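Local coordinates for protein FACT-Spt16 (Cicer arietinum, PDB 5CE6) that forms part of the FACT histone chaperone complex and, through its peptidase-like N-terminal domain, probably helps handle histones H3-H4 during transcription, at residues N27-R32 with E107-P112; A72-L77 with T85-T90. All blocks are in the same frame, centred on the assembly; numbering follows the deposited sequence.

Both contacts belong to the N-terminal lobe of Spt16, and their centres lie about 12 Å apart. Interaction 1 packs the first helix, 26-42, against the turn leading into helix 110-117 and the helix's first turn; interaction 2, which joins segments lying between those two in sequence, sets helix 69-78 against strand 85-89 of the six-stranded sheet. Helix 26-42 meets helix 69-78 directly: R32 NH1 lies 2.8 Å from W76 O, a probable hydrogen bond, and F29 CD1 packs 3.5 Å from L77 O. F29 and L77 therefore each serve their own contact and also touch one another. The potassium site of A295, S420 and N422 belongs to neither contact.

Interaction 1 of 2, residues N27-R32 with E107-P112; sequences NTFQTR and ESVKKP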
ATOM      1  N   ASN A  27     -23.422   0.223  -9.564  1.00 34.48           N
ATOM      2  CA  ASN A  27     -23.890  -0.069  -8.211  1.00 31.88           C
ATOM      3  C   ASN A  27     -22.824   0.272  -7.181  1.00 25.21           C
ATOM      4  O   ASN A  27     -23.100   0.911  -6.162  1.00 28.43           O
ATOM      5  CB  ASN A  27     -24.292  -1.545  -8.094  1.00 34.98           C
ATOM      6  CG  ASN A  27     -25.112  -1.835  -6.846  1.00 50.97           C
ATOM      7  OD1 ASN A  27     -24.755  -1.424  -5.739  1.00 62.74           O
ATOM      8  ND2 ASN A  27     -26.218  -2.551  -7.020  1.00 46.30           N
ATOM      9  N   THR A  28     -21.600  -0.157  -7.461  1.00 21.70           N
ATOM     10  CA  THR A  28     -20.458   0.150  -6.610  1.00 26.65           C
ATOM     11  C   THR A  28     -20.223   1.658  -6.544  1.00 22.36           C
ATOM     12  O   THR A  28     -20.003   2.213  -5.468  1.00 21.37           O
ATOM     13  CB  THR A  28     -19.194  -0.542  -7.132  1.00 30.26           C
ATOM     14  OG1 THR A  28     -19.328  -1.957  -6.956  1.00 31.97           O
ATOM     15  CG2 THR A  28     -17.969  -0.053  -6.382  1.00 36.83           C
ATOM     16  N   PHE A  29     -20.283   2.313  -7.702  1.00 31.07           N
ATOM     17  CA  PHE A  29     -20.127   3.761  -7.781  1.00 21.07           C
ATOM     18  C   PHE A  29     -21.124   4.470  -6.859  1.00 22.43           C
ATOM     19  O   PHE A  29     -20.742   5.350  -6.088  1.00 26.34           O
ATOM     20  CB  PHE A  29     -20.311   4.240  -9.226  1.00 25.72           C
ATOM     21  CG  PHE A  29     -20.368   5.732  -9.363  1.00 26.55           C
ATOM     22  CD1 PHE A  29     -19.210   6.494  -9.288  1.00 21.19           C
ATOM     23  CD2 PHE A  29     -21.577   6.377  -9.572  1.00 27.53           C
ATOM     24  CE1 PHE A  29     -19.260   7.869  -9.406  1.00 20.29           C
ATOM     25  CE2 PHE A  29     -21.635   7.755  -9.698  1.00 26.32           C
ATOM     26  CZ  PHE A  29     -20.476   8.500  -9.618  1.00 20.65           C
ATOM     27  N   GLN A  30     -22.390   4.066  -6.920  1.00 23.44           N
ATOM     28  CA  GLN A  30     -23.433   4.702  -6.111  1.00 21.53           C
ATOM     29  C   GLN A  30     -23.203   4.501  -4.618  1.00 26.45           C
ATOM     30  O   GLN A  30     -23.305   5.441  -3.829  1.00 27.12           O
ATOM     31  CB  GLN A  30     -24.823   4.174  -6.492  1.00 25.57           C
ATOM     32  CG  GLN A  30     -25.345   4.674  -7.820  1.00 31.78           C
ATOM     33  CD  GLN A  30     -26.727   4.136  -8.140  1.00 44.84           C
ATOM     34  OE1 GLN A  30     -27.736   4.687  -7.702  1.00 45.24           O
ATOM     35  NE2 GLN A  30     -26.778   3.048  -8.903  1.00 47.16           N
ATOM     36  N   THR A  31     -22.899   3.265  -4.240  1.00 23.65           N
ATOM     37  CA  THR A  31     -22.662   2.924  -2.846  1.00 26.32           C
ATOM     38  C   THR A  31     -21.474   3.697  -2.296  1.00 24.58           C
ATOM     39  O   THR A  31     -21.531   4.261  -1.195  1.00 21.33           O
ATOM     40  CB  THR A  31     -22.415   1.417  -2.677  1.00 32.36           C
ATOM     41  OG1 THR A  31     -23.604   0.703  -3.031  1.00 36.29           O
ATOM     42  CG2 THR A  31     -22.059   1.096  -1.243  1.00 32.91           C
ATOM     43  N   ARG A  32     -20.401   3.743  -3.075  1.00 20.28           N
ATOM     44  CA  ARG A  32     -19.189   4.413  -2.635  1.00 16.70           C
ATOM     45  C   ARG A  32     -19.286   5.942  -2.678  1.00 16.68           C
ATOM     46  O   ARG A  32     -18.734   6.611  -1.802  1.00 19.36           O
ATOM     47  CB  ARG A  32     -17.974   3.866  -3.387  1.00 19.56           C
ATOM     48  CG  ARG A  32     -17.631   2.442  -2.933  1.00 24.86           C
ATOM     49  CD  ARG A  32     -16.463   1.824  -3.684  1.00 24.86           C
ATOM     50  NE  ARG A  32     -16.327   0.407  -3.342  1.00 26.51           N
ATOM     51  CZ  ARG A  32     -15.469  -0.437  -3.911  1.00 20.07           C
ATOM     52  NH1 ARG A  32     -14.654  -0.028  -4.866  1.00 19.63           N
ATOM     53  NH2 ARG A  32     -15.447  -1.711  -3.529  1.00 20.59           N
ATOM     54  N   GLU A 107     -20.301   9.639 -18.989  1.00 26.34           N
ATOM     55  CA  GLU A 107     -21.718   9.920 -19.228  1.00 27.33           C
ATOM     56  C   GLU A 107     -22.622   8.965 -18.448  1.00 29.81           C
ATOM     57  O   GLU A 107     -23.686   9.352 -17.966  1.00 34.35           O
ATOM     58  CB  GLU A 107     -22.042   9.840 -20.722  1.00 38.10           C
ATOM     59  CG  GLU A 107     -21.608  11.057 -21.518  1.00 44.75           C
ATOM     60  CD  GLU A 107     -22.436  12.289 -21.202  1.00 46.83           C
ATOM     61  OE1 GLU A 107     -23.566  12.134 -20.696  1.00 51.16           O
ATOM     62  OE2 GLU A 107     -21.955  13.411 -21.461  1.00 54.75           O
ATOM     63  N   SER A 108     -22.174   7.723 -18.306  1.00 31.39           N
ATOM     64  CA  SER A 108     -22.991   6.669 -17.714  1.00 37.25           C
ATOM     65  C   SER A 108     -23.216   6.816 -16.208  1.00 33.40           C
ATOM     66  O   SER A 108     -24.118   6.188 -15.654  1.00 32.04           O
ATOM     67  CB  SER A 108     -22.375   5.298 -18.005  1.00 39.18           C
ATOM     68  OG  SER A 108     -21.102   5.175 -17.399  1.00 41.67           O
ATOM     69  N   VAL A 109     -22.401   7.630 -15.543  1.00 27.95           N
ATOM     70  CA  VAL A 109     -22.539   7.800 -14.095  1.00 24.44           C
ATOM     71  C   VAL A 109     -23.357   9.040 -13.707  1.00 22.16           C
ATOM     72  O   VAL A 109     -23.594   9.288 -12.529  1.00 24.10           O
ATOM     73  CB  VAL A 109     -21.166   7.769 -13.369  1.00 36.39           C
ATOM     74  CG1 VAL A 109     -20.441   6.471 -13.659  1.00 37.45           C
ATOM     75  CG2 VAL A 109     -20.298   8.930 -13.788  1.00 32.25           C
ATOM     76  N   LYS A 110     -23.808   9.806 -14.696  1.00 25.70           N
ATOM     77  CA  LYS A 110     -24.637  10.982 -14.415  1.00 26.32           C
ATOM     78  C   LYS A 110     -25.930  10.625 -13.681  1.00 27.09           C
ATOM     79  O   LYS A 110     -26.219  11.174 -12.618  1.00 27.11           O
ATOM     80  CB  LYS A 110     -24.954  11.754 -15.695  1.00 28.11           C
ATOM     81  CG  LYS A 110     -23.809  12.628 -16.177  1.00 25.40           C
ATOM     82  CD  LYS A 110     -24.155  13.285 -17.500  1.00 28.95           C
ATOM     83  CE  LYS A 110     -23.032  14.181 -17.979  1.00 32.38           C
ATOM     84  NZ  LYS A 110     -23.375  14.781 -19.309  1.00 32.40           N
ATOM     85  N   LYS A 111     -26.702   9.706 -14.245  1.00 30.34           N
ATOM     86  CA  LYS A 111     -27.941   9.275 -13.600  1.00 38.27           C
ATOM     87  C   LYS A 111     -27.697   8.620 -12.225  1.00 34.43           C
ATOM     88  O   LYS A 111     -28.342   9.001 -11.243  1.00 33.42           O
ATOM     89  CB  LYS A 111     -28.792   8.391 -14.530  1.00 42.82           C
ATOM     90  N   PRO A 112     -26.752   7.661 -12.139  1.00 33.39           N
ATOM     91  CA  PRO A 112     -26.447   7.072 -10.827  1.00 35.60           C
ATOM     92  C   PRO A 112     -26.003   8.088  -9.774  1.00 34.76           C
ATOM     93  O   PRO A 112     -26.320   7.910  -8.597  1.00 26.95           O
ATOM     94  CB  PRO A 112     -25.293   6.120 -11.141  1.00 33.74           C
ATOM     95  CG  PRO A 112     -25.537   5.716 -12.555  1.00 31.30           C
ATOM     96  CD  PRO A 112     -26.060   6.941 -13.227  1.00 29.01           C
TER
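F29 reaches from its helix to V109 and P112, and its ring receives them differently. V109 CB sits over one face, 4.0 Å from the centroid of the F29 ring and 23° off the normal, a CH-pi contact offset toward the rim. P112 meets the same ring at its edge, with its CB 4.0 Å from F29 CD2. The ring gets there because F29 CG is anti to the backbone N (chi1 171°), and a flat aromatic group suits a place that must offer a face to one neighbour and an edge to another. Beside it, Q30 lays its aliphatic stem across the proline: Q30 CG is 3.6 Å from P112 CB and 3.5 Å from P112 O. Its amide NE2 makes a weak hydrogen bond to L26 O, one turn back. P112 suits the first turn of a helix, where its missing N-H costs little, while its carbonyl takes a hydrogen bond from S116 OG. Beyond this shell, L26 touches both V109 and P112, V109 also rests on I121 of strand 120-125, and F29 continues to A113 of helix 110-117 and to L77 and L78 of helix 69-78.

Interaction 2 of 2, residues A72-L77 with T85-T90; sequences ALFLWL and TIMVFT
The F74 ring and the M87 side chain reach toward each other, one from the helix, one from the strand, and the methionine methyl settles over one face of the ring. M87 CE stands 3.8 Å from the centroid of the F74 ring, 26° off its normal, a CH-pi contact displaced toward the rim; the nearest ring atom to M87 CE is F74 CE1, at 3.5 Å. The sulfur lies obliquely, M87 SD 4.9 Å from that centroid, a Met-aromatic contact. The methionine chain leaves the strand extended and bends only at its last torsion (chi3 59°), which turns the methyl over the ring. T85 adds its methyl, CG2 lying 3.8 Å from F74 CZ, while its hydroxyl bonds to P83 O. This is helix-on-sheet packing against the mixed sheet of the lobe: T85, M87 and F89 alternate with I86 and V88 along strand 85-89, so the former three face helix 69-78; the axis of segment 72-77 crosses the strand at 71°. An alanine in place of F74 is likely to leave the M87 methyl without its aromatic face and open a gap beside T85. Further along, L77 CD2 abuts the edge of the F89 ring, 3.8 Å from F89 CZ, and L73 CD2 approaches obliquely, 3.9 Å from F89 CE1. Both leucines present methyl groups to the ring, apolar surface fitting a buried site, and F36 meets F89 edge-to-face.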
ATOM      1  N   ALA A  72      -6.018   6.201  -6.215  1.00 16.45           N
ATOM      2  CA  ALA A  72      -6.814   5.277  -5.418  1.00 11.25           C
ATOM      3  C   ALA A  72      -8.291   5.669  -5.354  1.00 16.41           C
ATOM      4  O   ALA A  72      -9.166   4.804  -5.413  1.00 12.45           O
ATOM      5  CB  ALA A  72      -6.225   5.148  -4.019  1.00 14.72           C
ATOM      6  N   LEU A  73      -8.577   6.964  -5.240  1.00 18.09           N
ATOM      7  CA  LEU A  73      -9.970   7.409  -5.225  1.00 19.43           C
ATOM      8  C   LEU A  73     -10.683   7.079  -6.535  1.00 17.33           C
ATOM      9  O   LEU A  73     -11.806   6.568  -6.518  1.00 16.14           O
ATOM     10  CB  LEU A  73     -10.087   8.903  -4.908  1.00 16.53           C
ATOM     11  CG  LEU A  73     -11.533   9.396  -4.862  1.00 19.17           C
ATOM     12  CD1 LEU A  73     -12.317   8.690  -3.768  1.00 15.94           C
ATOM     13  CD2 LEU A  73     -11.612  10.910  -4.700  1.00 19.01           C
ATOM     14  N   PHE A  74     -10.044   7.383  -7.667  1.00 16.75           N
ATOM     15  CA  PHE A  74     -10.613   7.007  -8.958  1.00 16.66           C
ATOM     16  C   PHE A  74     -10.857   5.506  -9.079  1.00 15.14           C
ATOM     17  O   PHE A  74     -11.909   5.095  -9.547  1.00 16.13           O
ATOM     18  CB  PHE A  74      -9.738   7.483 -10.120  1.00 13.96           C
ATOM     19  CG  PHE A  74      -9.920   8.926 -10.470  1.00 18.23           C
ATOM     20  CD1 PHE A  74     -10.974   9.325 -11.286  1.00 25.77           C
ATOM     21  CD2 PHE A  74      -9.020   9.877 -10.030  1.00 27.35           C
ATOM     22  CE1 PHE A  74     -11.141  10.659 -11.632  1.00 24.17           C
ATOM     23  CE2 PHE A  74      -9.170  11.217 -10.377  1.00 30.54           C
ATOM     24  CZ  PHE A  74     -10.229  11.609 -11.176  1.00 29.96           C
ATOM     25  N   LEU A  75      -9.884   4.693  -8.666  1.00 16.98           N
ATOM     26  CA  LEU A  75     -10.049   3.240  -8.683  1.00 17.53           C
ATOM     27  C   LEU A  75     -11.178   2.787  -7.758  1.00 18.10           C
ATOM     28  O   LEU A  75     -11.976   1.907  -8.102  1.00 20.54           O
ATOM     29  CB  LEU A  75      -8.725   2.556  -8.282  1.00 15.58           C
ATOM     30  CG  LEU A  75      -7.646   2.615  -9.366  1.00 17.47           C
ATOM     31  CD1 LEU A  75      -6.289   2.227  -8.801  1.00 21.38           C
ATOM     32  CD2 LEU A  75      -8.008   1.686 -10.510  1.00 21.97           C
ATOM     33  N   TRP A  76     -11.240   3.389  -6.575  1.00 15.72           N
ATOM     34  CA  TRP A  76     -12.243   3.036  -5.582  1.00 15.91           C
ATOM     35  C   TRP A  76     -13.633   3.382  -6.087  1.00 16.75           C
ATOM     36  O   TRP A  76     -14.560   2.570  -6.023  1.00 17.49           O
ATOM     37  CB  TRP A  76     -11.945   3.787  -4.281  1.00 14.67           C
ATOM     38  CG  TRP A  76     -12.832   3.441  -3.120  1.00 17.34           C
ATOM     39  CD1 TRP A  76     -12.816   2.285  -2.384  1.00 18.43           C
ATOM     40  CD2 TRP A  76     -13.829   4.280  -2.529  1.00 16.41           C
ATOM     41  NE1 TRP A  76     -13.761   2.351  -1.386  1.00 21.53           N
ATOM     42  CE2 TRP A  76     -14.391   3.569  -1.449  1.00 18.79           C
ATOM     43  CE3 TRP A  76     -14.303   5.566  -2.814  1.00 19.59           C
ATOM     44  CZ2 TRP A  76     -15.413   4.099  -0.660  1.00 20.77           C
ATOM     45  CZ3 TRP A  76     -15.304   6.094  -2.025  1.00 16.24           C
ATOM     46  CH2 TRP A  76     -15.855   5.362  -0.964  1.00 17.56           C
ATOM     47  N   LEU A  77     -13.767   4.588  -6.626  1.00 17.82           N
ATOM     48  CA  LEU A  77     -15.071   5.102  -7.024  1.00 19.75           C
ATOM     49  C   LEU A  77     -15.542   4.509  -8.358  1.00 20.75           C
ATOM     50  O   LEU A  77     -16.709   4.104  -8.499  1.00 20.67           O
ATOM     51  CB  LEU A  77     -15.005   6.634  -7.114  1.00 22.73           C
ATOM     52  CG  LEU A  77     -16.227   7.500  -6.806  1.00 35.08           C
ATOM     53  CD1 LEU A  77     -16.853   7.125  -5.468  1.00 34.24           C
ATOM     54  CD2 LEU A  77     -15.830   8.969  -6.796  1.00 27.96           C
ATOM     55  N   THR A  85      -6.663  13.778 -15.415  1.00 19.85           N
ATOM     56  CA  THR A  85      -8.051  14.113 -15.127  1.00 22.91           C
ATOM     57  C   THR A  85      -8.129  14.852 -13.797  1.00 17.28           C
ATOM     58  O   THR A  85      -7.453  14.489 -12.839  1.00 18.95           O
ATOM     59  CB  THR A  85      -8.930  12.843 -15.078  1.00 20.31           C
ATOM     60  OG1 THR A  85      -8.956  12.227 -16.370  1.00 21.70           O
ATOM     61  CG2 THR A  85     -10.359  13.167 -14.666  1.00 20.15           C
ATOM     62  N   ILE A  86      -8.949  15.898 -13.751  1.00 19.82           N
ATOM     63  CA  ILE A  86      -9.243  16.591 -12.501  1.00 18.01           C
ATOM     64  C   ILE A  86     -10.715  16.369 -12.149  1.00 18.09           C
ATOM     65  O   ILE A  86     -11.586  16.520 -13.002  1.00 18.82           O
ATOM     66  CB  ILE A  86      -9.003  18.094 -12.655  1.00 22.83           C
ATOM     67  CG1 ILE A  86      -7.524  18.378 -12.954  1.00 19.15           C
ATOM     68  CG2 ILE A  86      -9.469  18.847 -11.422  1.00 20.50           C
ATOM     69  CD1 ILE A  86      -7.300  19.751 -13.608  1.00 20.49           C
ATOM     70  N   MET A  87     -10.994  16.015 -10.898  1.00 17.44           N
ATOM     71  CA  MET A  87     -12.375  15.832 -10.464  1.00 17.60           C
ATOM     72  C   MET A  87     -12.624  16.650  -9.207  1.00 19.03           C
ATOM     73  O   MET A  87     -11.864  16.552  -8.239  1.00 18.97           O
ATOM     74  CB  MET A  87     -12.665  14.350 -10.207  1.00 16.71           C
ATOM     75  CG  MET A  87     -14.071  14.052  -9.752  1.00 25.48           C
ATOM     76  SD  MET A  87     -14.427  12.292  -9.950  1.00 24.16           S
ATOM     77  CE  MET A  87     -13.155  11.561  -8.932  1.00 28.67           C
ATOM     78  N   VAL A  88     -13.682  17.455  -9.228  1.00 18.76           N
ATOM     79  CA  VAL A  88     -14.007  18.319  -8.096  1.00 19.21           C
ATOM     80  C   VAL A  88     -15.416  18.056  -7.570  1.00 19.47           C
ATOM     81  O   VAL A  88     -16.406  18.214  -8.289  1.00 21.56           O
ATOM     82  CB  VAL A  88     -13.872  19.810  -8.456  1.00 21.90           C
ATOM     83  CG1 VAL A  88     -14.310  20.674  -7.285  1.00 22.20           C
ATOM     84  CG2 VAL A  88     -12.433  20.136  -8.837  1.00 20.70           C
ATOM     85  N   PHE A  89     -15.491  17.666  -6.304  1.00 19.52           N
ATOM     86  CA  PHE A  89     -16.767  17.386  -5.664  1.00 19.27           C
ATOM     87  C   PHE A  89     -17.267  18.621  -4.955  1.00 20.35           C
ATOM     88  O   PHE A  89     -16.514  19.253  -4.228  1.00 20.42           O
ATOM     89  CB  PHE A  89     -16.593  16.273  -4.635  1.00 18.29           C
ATOM     90  CG  PHE A  89     -16.042  15.008  -5.207  1.00 17.27           C
ATOM     91  CD1 PHE A  89     -14.670  14.780  -5.229  1.00 21.24           C
ATOM     92  CD2 PHE A  89     -16.893  14.045  -5.721  1.00 17.19           C
ATOM     93  CE1 PHE A  89     -14.157  13.610  -5.760  1.00 16.86           C
ATOM     94  CE2 PHE A  89     -16.397  12.875  -6.253  1.00 19.93           C
ATOM     95  CZ  PHE A  89     -15.025  12.651  -6.274  1.00 21.42           C
ATOM     96  N   THR A  90     -18.530  18.977  -5.183  1.00 21.29           N
ATOM     97  CA  THR A  90     -19.180  20.021  -4.403  1.00 25.15           C
ATOM     98  C   THR A  90     -20.449  19.435  -3.792  1.00 24.17           C
ATOM     99  O   THR A  90     -20.765  18.270  -4.023  1.00 28.45           O
ATOM    100  CB  THR A  90     -19.527  21.282  -5.244  1.00 23.72           C
ATOM    101  OG1 THR A  90     -20.680  21.037  -6.059  1.00 26.02           O
ATOM    102  CG2 THR A  90     -18.366  21.706  -6.127  1.00 25.88           C
TER